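Local structure of single-strand DNA-binding protein (Agrobacterium tumefaciens, 3BTP) at residues 116-121 with 264-269; 289-294 with 303-308; 351-356 with 372-377; 483-488 with 507-512. The protein binds single-stranded DNA regardless of nucleotide sequence and mediates nuclear uptake of the single-stranded T-DNA copy in the transformed host cell. All coordinates share one frame; numbering follows the deposited sequence.

Contact 1 of 4, residues 116-121 with 264-269; sequences EYILVR and LIKTPQ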
# COMPACT_ATOMS: atom_id res chain seq x y z
N GLU A 116 3.46 -5.01 -18.83
CA GLU A 116 4.47 -4.48 -17.89
C GLU A 116 4.70 -2.95 -18.06
O GLU A 116 5.32 -2.30 -17.19
CB GLU A 116 5.78 -5.29 -18.05
CG GLU A 116 6.52 -5.13 -19.42
CD GLU A 116 7.98 -5.80 -19.45
OE1 GLU A 116 8.57 -6.21 -18.40
OE2 GLU A 116 8.55 -5.90 -20.56
N TYR A 117 4.27 -2.40 -19.23
CA TYR A 117 4.11 -0.96 -19.38
C TYR A 117 2.91 -0.59 -20.25
O TYR A 117 2.40 -1.42 -21.05
CB TYR A 117 5.44 -0.19 -19.72
CG TYR A 117 5.92 -0.40 -21.16
CD1 TYR A 117 5.39 0.37 -22.22
CD2 TYR A 117 6.87 -1.41 -21.46
CE1 TYR A 117 5.79 0.18 -23.54
CE2 TYR A 117 7.31 -1.59 -22.76
CZ TYR A 117 6.76 -0.81 -23.80
OH TYR A 117 7.17 -1.02 -25.08
N ILE A 118 2.46 0.64 -20.03
CA ILE A 118 1.46 1.29 -20.81
C ILE A 118 2.05 2.65 -21.28
O ILE A 118 2.66 3.37 -20.49
CB ILE A 118 0.17 1.53 -19.98
CG1 ILE A 118 -0.40 0.21 -19.40
CG2 ILE A 118 -0.87 2.29 -20.79
CD1 ILE A 118 -1.47 0.41 -18.38
N LEU A 119 1.85 2.99 -22.56
CA LEU A 119 2.26 4.30 -23.10
C LEU A 119 1.07 5.21 -23.16
O LEU A 119 0.07 4.87 -23.81
CB LEU A 119 2.86 4.16 -24.53
CG LEU A 119 4.27 3.51 -24.55
CD1 LEU A 119 4.86 3.67 -25.97
CD2 LEU A 119 5.29 4.11 -23.48
N VAL A 120 1.13 6.33 -22.45
CA VAL A 120 -0.01 7.25 -22.46
C VAL A 120 0.30 8.48 -23.29
O VAL A 120 1.41 9.01 -23.23
CB VAL A 120 -0.48 7.69 -21.03
CG1 VAL A 120 -1.84 8.46 -21.12
CG2 VAL A 120 -0.59 6.47 -20.08
N ARG A 121 -0.69 8.95 -24.04
CA ARG A 121 -0.55 10.18 -24.83
C ARG A 121 -1.72 11.11 -24.66
O ARG A 121 -2.84 10.68 -24.36
CB ARG A 121 -0.31 9.85 -26.32
CG ARG A 121 -1.48 9.19 -26.96
CD ARG A 121 -1.06 8.28 -28.15
NE ARG A 121 -2.26 7.70 -28.77
CZ ARG A 121 -2.71 6.44 -28.59
NH1 ARG A 121 -2.07 5.58 -27.77
NH2 ARG A 121 -3.84 6.06 -29.18
N LEU A 264 -8.12 4.56 -14.58
CA LEU A 264 -7.64 3.76 -15.72
C LEU A 264 -8.27 2.36 -15.70
O LEU A 264 -8.09 1.62 -14.75
CB LEU A 264 -6.09 3.66 -15.66
CG LEU A 264 -5.24 3.05 -16.82
CD1 LEU A 264 -3.75 3.30 -16.52
CD2 LEU A 264 -5.45 1.57 -16.99
N ILE A 265 -8.95 1.96 -16.77
CA ILE A 265 -9.54 0.64 -16.88
C ILE A 265 -8.67 -0.12 -17.87
O ILE A 265 -8.38 0.36 -18.94
CB ILE A 265 -10.98 0.73 -17.51
CG1 ILE A 265 -11.85 1.83 -16.84
CG2 ILE A 265 -11.69 -0.70 -17.70
CD1 ILE A 265 -12.27 1.54 -15.46
N LYS A 266 -8.26 -1.33 -17.54
CA LYS A 266 -7.48 -2.10 -18.48
C LYS A 266 -8.24 -3.41 -18.71
O LYS A 266 -8.28 -4.25 -17.81
CB LYS A 266 -6.11 -2.40 -17.93
CG LYS A 266 -5.22 -3.18 -18.94
CD LYS A 266 -3.69 -3.09 -18.62
CE LYS A 266 -3.31 -3.99 -17.54
NZ LYS A 266 -3.73 -5.47 -17.59
N THR A 267 -8.84 -3.58 -19.90
CA THR A 267 -9.72 -4.74 -20.16
C THR A 267 -8.89 -6.03 -20.28
O THR A 267 -7.66 -5.97 -20.43
CB THR A 267 -10.52 -4.55 -21.52
OG1 THR A 267 -9.68 -4.89 -22.63
CG2 THR A 267 -11.06 -3.14 -21.72
N PRO A 268 -9.56 -7.21 -20.27
CA PRO A 268 -8.86 -8.47 -20.49
C PRO A 268 -8.05 -8.55 -21.80
O PRO A 268 -7.08 -9.35 -21.89
CB PRO A 268 -10.00 -9.48 -20.50
CG PRO A 268 -11.02 -8.82 -19.53
CD PRO A 268 -11.01 -7.44 -20.03
N GLN A 269 -8.44 -7.75 -22.80
CA GLN A 269 -7.62 -7.60 -24.06
C GLN A 269 -6.46 -6.57 -23.96
O GLN A 269 -5.71 -6.39 -24.94
CB GLN A 269 -8.51 -7.26 -25.28
CG GLN A 269 -9.63 -8.27 -25.55
CD GLN A 269 -10.79 -8.29 -24.49
OE1 GLN A 269 -11.25 -7.24 -24.01
NE2 GLN A 269 -11.28 -9.48 -24.18
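Ile118 turns CG1 beside its backbone N (chi1 -57°), and an extended chi2 carries CD1 out toward strand 263-266. Leu264 and Lys266 both hold CG opposite the backbone N, which sends their chains toward Ile118. Ile118 CD1 and Leu264 CD1 meet tip to tip at 4.1 Å. Ile118 CD1 also lies 4.2 Å from Lys266 CD, where the two side chains cross obliquely. One methyl serves both partners. The backbones stay well apart: Ile118 CA and Lys266 CA, the closest such pair, are 9.8 Å from each other. This is side-chain packing between two antiparallel four-stranded sheets, one holding strand 117-124 and the other strand 263-266. Thr132 and Leu151, from the two neighbours of strand 117-124, pack on the same cluster.

Lys266 bends at chi3 and chi4, and its NZ forms a salt bridge with Asp115, just before strand 117-124. The lysine gives its carbon chain to the apolar packing and its charge to Asp115. No hydrogen bond joins 116-121 to 264-269. Van der Waals contact carries their direct meeting, and the ion pair with Asp115 adds a polar tie from strand 263-266 to the loop leading into strand 117-124.

Contact 2 of 4, residues 289-294 with 303-308; sequences EEFERA and TEIKLK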
# COMPACT_ATOMS: atom_id res chain seq x y z
N GLU A 289 -17.87 -0.01 -5.52
CA GLU A 289 -18.29 -1.40 -5.86
C GLU A 289 -19.37 -1.52 -6.94
O GLU A 289 -19.39 -2.47 -7.72
CB GLU A 289 -18.74 -2.16 -4.58
CG GLU A 289 -17.58 -2.39 -3.59
CD GLU A 289 -16.95 -1.08 -2.95
OE1 GLU A 289 -17.68 -0.08 -2.67
OE2 GLU A 289 -15.69 -1.11 -2.70
N GLU A 290 -20.25 -0.55 -7.00
CA GLU A 290 -21.21 -0.46 -8.11
C GLU A 290 -20.53 -0.11 -9.45
O GLU A 290 -20.88 -0.64 -10.51
CB GLU A 290 -22.28 0.59 -7.76
CG GLU A 290 -23.50 0.51 -8.63
CD GLU A 290 -24.64 1.35 -8.03
OE1 GLU A 290 -24.63 1.54 -6.77
OE2 GLU A 290 -25.50 1.81 -8.82
N PHE A 291 -19.60 0.84 -9.41
CA PHE A 291 -18.90 1.21 -10.65
C PHE A 291 -18.17 -0.02 -11.13
O PHE A 291 -18.22 -0.38 -12.27
CB PHE A 291 -17.97 2.40 -10.38
CG PHE A 291 -17.02 2.71 -11.51
CD1 PHE A 291 -17.46 3.42 -12.65
CD2 PHE A 291 -15.68 2.28 -11.43
CE1 PHE A 291 -16.57 3.71 -13.70
CE2 PHE A 291 -14.79 2.58 -12.44
CZ PHE A 291 -15.22 3.30 -13.61
N GLU A 292 -17.49 -0.66 -10.19
CA GLU A 292 -16.71 -1.84 -10.39
C GLU A 292 -17.54 -2.97 -11.08
O GLU A 292 -17.07 -3.61 -12.05
CB GLU A 292 -16.18 -2.29 -9.03
CG GLU A 292 -15.62 -3.66 -9.07
CD GLU A 292 -14.73 -3.97 -7.88
OE1 GLU A 292 -15.10 -3.62 -6.73
OE2 GLU A 292 -13.65 -4.57 -8.10
N ARG A 293 -18.75 -3.21 -10.59
CA ARG A 293 -19.62 -4.24 -11.16
C ARG A 293 -20.11 -3.94 -12.58
O ARG A 293 -20.19 -4.81 -13.38
CB ARG A 293 -20.77 -4.56 -10.22
CG ARG A 293 -20.33 -5.62 -9.21
CD ARG A 293 -21.39 -5.87 -8.09
NE ARG A 293 -21.92 -4.61 -7.53
CZ ARG A 293 -23.21 -4.26 -7.59
NH1 ARG A 293 -24.10 -5.11 -8.13
NH2 ARG A 293 -23.62 -3.10 -7.08
N ALA A 294 -20.33 -2.68 -12.88
CA ALA A 294 -20.73 -2.23 -14.20
C ALA A 294 -19.53 -2.26 -15.17
O ALA A 294 -19.68 -2.43 -16.40
CB ALA A 294 -21.32 -0.83 -14.09
N THR A 303 -11.10 -7.66 -15.87
CA THR A 303 -10.75 -6.25 -16.05
C THR A 303 -10.07 -5.65 -14.81
O THR A 303 -10.46 -5.91 -13.71
CB THR A 303 -12.01 -5.42 -16.43
OG1 THR A 303 -12.57 -6.00 -17.60
CG2 THR A 303 -11.64 -3.98 -16.82
N GLU A 304 -9.03 -4.85 -15.01
CA GLU A 304 -8.36 -4.17 -13.89
C GLU A 304 -8.78 -2.71 -13.80
O GLU A 304 -8.94 -2.07 -14.79
CB GLU A 304 -6.86 -4.27 -14.07
CG GLU A 304 -6.34 -5.59 -13.58
CD GLU A 304 -4.84 -5.83 -13.91
OE1 GLU A 304 -4.05 -4.87 -14.22
OE2 GLU A 304 -4.47 -7.03 -13.81
N ILE A 305 -8.95 -2.19 -12.61
CA ILE A 305 -9.25 -0.78 -12.45
C ILE A 305 -8.20 -0.17 -11.58
O ILE A 305 -7.98 -0.64 -10.49
CB ILE A 305 -10.66 -0.52 -11.74
CG1 ILE A 305 -11.82 -1.23 -12.49
CG2 ILE A 305 -10.93 1.00 -11.64
CD1 ILE A 305 -13.08 -1.32 -11.67
N LYS A 306 -7.58 0.91 -12.07
CA LYS A 306 -6.63 1.74 -11.34
C LYS A 306 -7.21 3.09 -11.03
O LYS A 306 -7.85 3.75 -11.87
CB LYS A 306 -5.36 2.03 -12.18
CG LYS A 306 -4.97 0.86 -13.00
CD LYS A 306 -4.69 -0.44 -12.17
CE LYS A 306 -4.38 -1.59 -13.18
NZ LYS A 306 -3.90 -2.86 -12.54
N LEU A 307 -6.89 3.50 -9.82
CA LEU A 307 -7.35 4.77 -9.26
C LEU A 307 -6.08 5.59 -8.92
O LEU A 307 -5.17 5.14 -8.21
CB LEU A 307 -8.19 4.44 -8.05
CG LEU A 307 -9.69 4.14 -8.13
CD1 LEU A 307 -10.31 4.08 -9.48
CD2 LEU A 307 -10.00 2.92 -7.37
N LYS A 308 -6.02 6.78 -9.49
CA LYS A 308 -4.89 7.67 -9.36
C LYS A 308 -4.67 8.28 -7.98
O LYS A 308 -5.61 8.73 -7.32
CB LYS A 308 -5.04 8.81 -10.33
CG LYS A 308 -3.74 9.45 -10.46
CD LYS A 308 -3.66 10.41 -11.60
CE LYS A 308 -3.46 11.79 -11.03
NZ LYS A 308 -2.43 12.40 -11.97
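Ile305 is the centre of this contact, with Phe291 and Glu292 of helix 288-299 as its partners. Its two branches do different work. The longer branch ends in Ile305 CD1, which lies 3.9 Å from Glu292 CA and so packs on the helix backbone itself. Glu292 CB is the next atom, 4.2 Å from Ile305 CD1. With CG1 beside the backbone N and chi2 extended (165°), the branch extends to the helix. The shorter branch meets the ring: Ile305 CG2 is 4.2 Å from Phe291 CE2. The methyl sits at the ring edge, near the ring plane, and not over a face.

Phe291 points toward the strand and also meets two aromatic neighbours. Tyr283 meets it edge-to-face, and Phe332 lies against it with the planes about 35° apart. Glu292 contributes the aliphatic root of its side chain. No hydrogen bond links the two segments, so the helix rests on the strand by apolar contact.

Helix 288-299 packs on one face of the antiparallel sheet, in which strand 304-308 runs between 263-266 and 314-316. Phe288 and Ile295 of the same helix also touch Ile305, while Phe291 reaches on to Ile265 in the adjoining strand. The helix thereby spans two strands of the sheet.

Contact 3 of 4, residues 351-356 with 372-377; sequences VNMGRQ and DYLLQN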
# COMPACT_ATOMS: atom_id res chain seq x y z
N VAL A 351 0.38 -11.92 11.26
CA VAL A 351 1.58 -12.70 11.55
C VAL A 351 2.68 -11.76 12.04
O VAL A 351 2.87 -10.68 11.42
CB VAL A 351 2.07 -13.59 10.33
CG1 VAL A 351 2.54 -12.74 9.11
CG2 VAL A 351 3.19 -14.52 10.76
N ASN A 352 3.37 -12.16 13.12
CA ASN A 352 4.49 -11.45 13.62
C ASN A 352 5.78 -11.72 12.81
O ASN A 352 6.26 -12.84 12.76
CB ASN A 352 4.75 -11.82 15.11
CG ASN A 352 5.70 -10.81 15.80
OD1 ASN A 352 6.03 -9.75 15.27
ND2 ASN A 352 6.10 -11.13 16.98
N MET A 353 6.28 -10.67 12.17
CA MET A 353 7.39 -10.70 11.23
C MET A 353 8.57 -10.03 11.89
O MET A 353 9.66 -10.05 11.36
CB MET A 353 7.04 -9.98 9.93
CG MET A 353 5.93 -10.67 9.16
SD MET A 353 5.46 -10.43 7.41
CE MET A 353 7.06 -10.48 6.55
N GLY A 354 8.32 -9.44 13.07
CA GLY A 354 9.32 -8.86 13.92
C GLY A 354 9.73 -9.94 14.90
O GLY A 354 9.73 -11.11 14.57
N ARG A 355 10.13 -9.52 16.10
CA ARG A 355 10.77 -10.38 17.11
C ARG A 355 11.94 -11.24 16.54
O ARG A 355 11.77 -12.46 16.46
CB ARG A 355 9.68 -11.22 17.80
CG ARG A 355 9.99 -11.78 19.14
CD ARG A 355 8.88 -12.71 19.59
NE ARG A 355 7.67 -11.94 19.95
CZ ARG A 355 6.65 -12.37 20.71
NH1 ARG A 355 6.65 -13.59 21.25
NH2 ARG A 355 5.61 -11.56 20.92
N GLN A 356 13.10 -10.63 16.21
CA GLN A 356 14.28 -11.31 15.49
C GLN A 356 15.65 -12.09 15.99
O GLN A 356 15.57 -13.34 16.10
CB GLN A 356 14.46 -10.71 14.08
CG GLN A 356 13.17 -10.67 13.18
CD GLN A 356 12.73 -12.01 12.44
OE1 GLN A 356 12.17 -11.96 11.35
NE2 GLN A 356 12.98 -13.18 13.06
N ASP A 372 -4.13 -11.78 5.12
CA ASP A 372 -4.77 -11.42 3.89
C ASP A 372 -3.92 -10.54 2.94
O ASP A 372 -3.75 -10.87 1.75
CB ASP A 372 -6.04 -10.67 4.26
CG ASP A 372 -6.75 -10.11 3.04
OD1 ASP A 372 -7.28 -10.94 2.27
OD2 ASP A 372 -6.75 -8.85 2.83
N TYR A 373 -3.44 -9.41 3.43
CA TYR A 373 -2.44 -8.61 2.72
C TYR A 373 -1.29 -9.47 2.14
O TYR A 373 -0.97 -9.44 0.95
CB TYR A 373 -1.90 -7.48 3.65
CG TYR A 373 -0.96 -6.54 2.97
CD1 TYR A 373 -1.43 -5.43 2.22
CD2 TYR A 373 0.39 -6.75 3.01
CE1 TYR A 373 -0.56 -4.54 1.56
CE2 TYR A 373 1.28 -5.91 2.33
CZ TYR A 373 0.81 -4.83 1.60
OH TYR A 373 1.77 -4.03 1.00
N LEU A 374 -0.64 -10.21 3.02
CA LEU A 374 0.44 -11.04 2.62
C LEU A 374 0.09 -12.09 1.55
O LEU A 374 0.78 -12.19 0.53
CB LEU A 374 1.07 -11.67 3.85
CG LEU A 374 2.46 -12.27 3.82
CD1 LEU A 374 3.59 -11.23 3.50
CD2 LEU A 374 2.69 -12.98 5.19
N LEU A 375 -0.96 -12.86 1.77
CA LEU A 375 -1.36 -13.91 0.87
C LEU A 375 -1.91 -13.43 -0.48
O LEU A 375 -1.74 -14.12 -1.50
CB LEU A 375 -2.42 -14.80 1.53
CG LEU A 375 -1.92 -16.05 2.29
CD1 LEU A 375 -0.84 -15.79 3.40
CD2 LEU A 375 -3.09 -16.78 2.86
N GLN A 376 -2.59 -12.26 -0.49
CA GLN A 376 -3.14 -11.68 -1.70
C GLN A 376 -2.01 -11.11 -2.55
O GLN A 376 -1.97 -11.22 -3.78
CB GLN A 376 -4.19 -10.54 -1.37
CG GLN A 376 -5.52 -10.64 -2.19
CD GLN A 376 -5.76 -9.46 -3.16
OE1 GLN A 376 -6.48 -8.53 -2.81
NE2 GLN A 376 -5.18 -9.50 -4.38
N ASN A 377 -1.12 -10.43 -1.89
CA ASN A 377 -0.19 -9.56 -2.58
C ASN A 377 1.19 -10.22 -2.82
O ASN A 377 1.92 -9.79 -3.72
CB ASN A 377 -0.03 -8.25 -1.82
CG ASN A 377 -1.24 -7.38 -1.93
OD1 ASN A 377 -1.70 -6.87 -0.94
ND2 ASN A 377 -1.77 -7.21 -3.12
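Leu374 meets Val351 and Met353 from the middle of helix 371-377. Before it in the helix, Asp372 forms a salt bridge with Arg325, and the hydroxyl of Tyr373 is hydrogen-bonded to that of Tyr319.

Leu374 points at the strand, with CG opposite the backbone N (chi1 -161°). Its CD2 methyl does all the touching. Leu374 CD2 lies 3.9 Å from Val351 CG1, and the two side chains cross at about a right angle. The same Leu374 CD2 is 4.4 Å from Met353 SD, a looser apolar contact. Trp383 and Leu387 of helix 382-388 pack on Leu374 as well. Leu374 and Met353 also pack on apolar side chains of another protein's chain.

Further on, Asn377 closes the helix. Its OD1 stands 3.4 Å above the plane of the Tyr373 ring, offset toward the rim, and accepts a hydrogen bond from Ser322 OG.

Asn352 OD1 takes a hydrogen bond from Gly354 N at 3.2 Å, which makes an Asx turn just past the end of the strand. This is a helix joined directly to strand 367-370 and packed against the end of neighbouring strand 349-352; both strands belong to the closed eight-stranded antiparallel barrel.

Contact 4 of 4, residues 483-488 with 507-512; sequences ADRNEK and KLPSDA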
# COMPACT_ATOMS: atom_id res chain seq x y z
N ALA A 483 -2.13 -5.67 25.81
CA ALA A 483 -1.79 -7.04 26.22
C ALA A 483 -2.45 -7.33 27.54
O ALA A 483 -2.06 -6.76 28.55
CB ALA A 483 -0.24 -7.26 26.35
N ASP A 484 -3.41 -8.24 27.52
CA ASP A 484 -4.19 -8.58 28.68
C ASP A 484 -3.41 -9.35 29.75
O ASP A 484 -2.38 -9.98 29.48
CB ASP A 484 -5.46 -9.38 28.27
CG ASP A 484 -6.29 -8.64 27.23
OD1 ASP A 484 -6.46 -7.40 27.32
OD2 ASP A 484 -6.76 -9.30 26.29
N ARG A 485 -3.96 -9.30 30.96
CA ARG A 485 -3.41 -9.92 32.12
C ARG A 485 -4.59 -10.56 32.83
O ARG A 485 -5.68 -10.01 32.82
CB ARG A 485 -2.69 -8.89 33.01
CG ARG A 485 -1.33 -8.70 32.60
CD ARG A 485 -0.64 -7.82 33.48
NE ARG A 485 0.58 -7.28 32.89
CZ ARG A 485 1.82 -7.80 32.97
NH1 ARG A 485 2.08 -8.93 33.60
NH2 ARG A 485 2.81 -7.17 32.38
N ASN A 486 -4.38 -11.72 33.45
CA ASN A 486 -5.49 -12.34 34.22
C ASN A 486 -5.73 -11.70 35.63
O ASN A 486 -5.15 -10.65 35.98
CB ASN A 486 -5.32 -13.86 34.28
CG ASN A 486 -4.09 -14.28 35.06
OD1 ASN A 486 -3.49 -13.48 35.77
ND2 ASN A 486 -3.69 -15.54 34.91
N GLU A 487 -6.57 -12.32 36.43
CA GLU A 487 -6.73 -11.84 37.81
C GLU A 487 -5.42 -11.87 38.69
O GLU A 487 -5.20 -10.94 39.54
CB GLU A 487 -7.88 -12.58 38.46
CG GLU A 487 -8.57 -11.86 39.61
CD GLU A 487 -9.24 -12.87 40.57
OE1 GLU A 487 -9.75 -13.95 40.09
OE2 GLU A 487 -9.24 -12.59 41.80
N LYS A 488 -4.53 -12.86 38.46
CA LYS A 488 -3.20 -12.86 39.14
C LYS A 488 -2.18 -11.77 38.67
O LYS A 488 -1.10 -11.65 39.23
CB LYS A 488 -2.52 -14.25 39.21
CG LYS A 488 -3.34 -15.42 39.87
CD LYS A 488 -2.35 -16.56 40.44
CE LYS A 488 -3.06 -17.72 41.30
NZ LYS A 488 -2.15 -18.91 41.78
N LYS A 507 -9.31 -1.29 34.49
CA LYS A 507 -8.04 -0.57 34.51
C LYS A 507 -6.98 -1.25 33.55
O LYS A 507 -6.85 -2.50 33.51
CB LYS A 507 -7.55 -0.60 35.96
CG LYS A 507 -6.58 0.51 36.37
CD LYS A 507 -5.37 -0.06 37.26
CE LYS A 507 -4.50 -1.13 36.50
NZ LYS A 507 -3.04 -1.21 36.93
N LEU A 508 -6.24 -0.43 32.79
CA LEU A 508 -5.11 -0.86 32.01
C LEU A 508 -4.00 -1.38 32.90
O LEU A 508 -3.79 -0.80 33.95
CB LEU A 508 -4.55 0.33 31.26
CG LEU A 508 -4.76 0.64 29.78
CD1 LEU A 508 -6.07 0.23 29.21
CD2 LEU A 508 -4.62 2.09 29.70
N PRO A 509 -3.27 -2.46 32.47
CA PRO A 509 -2.06 -2.81 33.20
C PRO A 509 -1.09 -1.62 33.13
O PRO A 509 -1.15 -0.82 32.18
CB PRO A 509 -1.49 -4.02 32.43
CG PRO A 509 -2.62 -4.50 31.50
CD PRO A 509 -3.51 -3.33 31.29
N SER A 510 -0.22 -1.51 34.13
CA SER A 510 0.68 -0.36 34.27
C SER A 510 1.72 -0.23 33.14
O SER A 510 1.98 0.89 32.65
CB SER A 510 1.29 -0.30 35.69
OG SER A 510 1.74 -1.57 36.14
N ASP A 511 2.24 -1.35 32.64
CA ASP A 511 3.12 -1.32 31.44
C ASP A 511 2.42 -0.65 30.23
O ASP A 511 2.94 0.29 29.64
CB ASP A 511 3.75 -2.70 31.11
CG ASP A 511 2.73 -3.79 30.77
OD1 ASP A 511 1.56 -3.50 30.54
OD2 ASP A 511 3.12 -4.99 30.70
N ALA A 512 1.17 -1.08 29.96
CA ALA A 512 0.33 -0.49 28.94
C ALA A 512 0.05 0.99 29.20
O ALA A 512 0.08 1.85 28.28
CB ALA A 512 -0.95 -1.27 28.84
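Asp511 OD2 is gripped by two arginines: Arg485 of this contact and Arg491, which forms a second salt bridge to it. The bond from Arg485 NH2 to Asp511 OD2 is 2.8 Å long, with an angle of 152° at the hydrogen. It ties strand 480-485 of the closed antiparallel barrel to the first turn of helix 510-515.

The flat groups are turned 44° against each other. The carboxylate lies at the edge of the guanidinium, and Asp511 OD2 lies in the Arg485 guanidinium plane. Seen from the acid, the nitrogen comes from above the carboxylate plane, 45° out of it. Arg485 is extended from CG to NE, which lets it reach the helix start. Its other terminal nitrogen, NH1, is hydrogen-bonded to Gly489 O, so both ends of the guanidinium are held and its rotation is restricted. Two positive groups on one oxygen would probably favour the charged form of Asp511.

Pro509 occupies the N-cap position and packs alongside the arginine, at the edge of its guanidinium. Its CB is 3.9 Å from Arg485 NE, near the guanidinium plane, and 4.0 Å from Arg485 CD. Ile482 and Tyr501 also pack on this proline. Behind the strand, Asp484 points away from the helix and binds Thr494, Thr496 and Tyr501. Next to CB in the proline ring, Pro509 CG rests 3.8 Å from the carbonyl oxygen of Ala483.

Contacts 1 and 2 belong to one half of the chain and touch. Their centres are about 14 Å apart, and strands 263-266 and 304-308 are neighbours in one sheet. Leu264 O and Lys306 N, 2.8 Å apart, form a probable hydrogen bond between them. Lys266 NZ and Glu304 OE1 add a weak, long ion pair. Contacts 3 and 4 share the barrel instead, with centres about 27 Å apart and nearest atoms about 9 Å apart. Contact 3 comes within about 10 Å of contact 2 at the nearest atoms. Contacts 1 and 4 lie on opposite sides of the chain's centre, about 53 Å between centres.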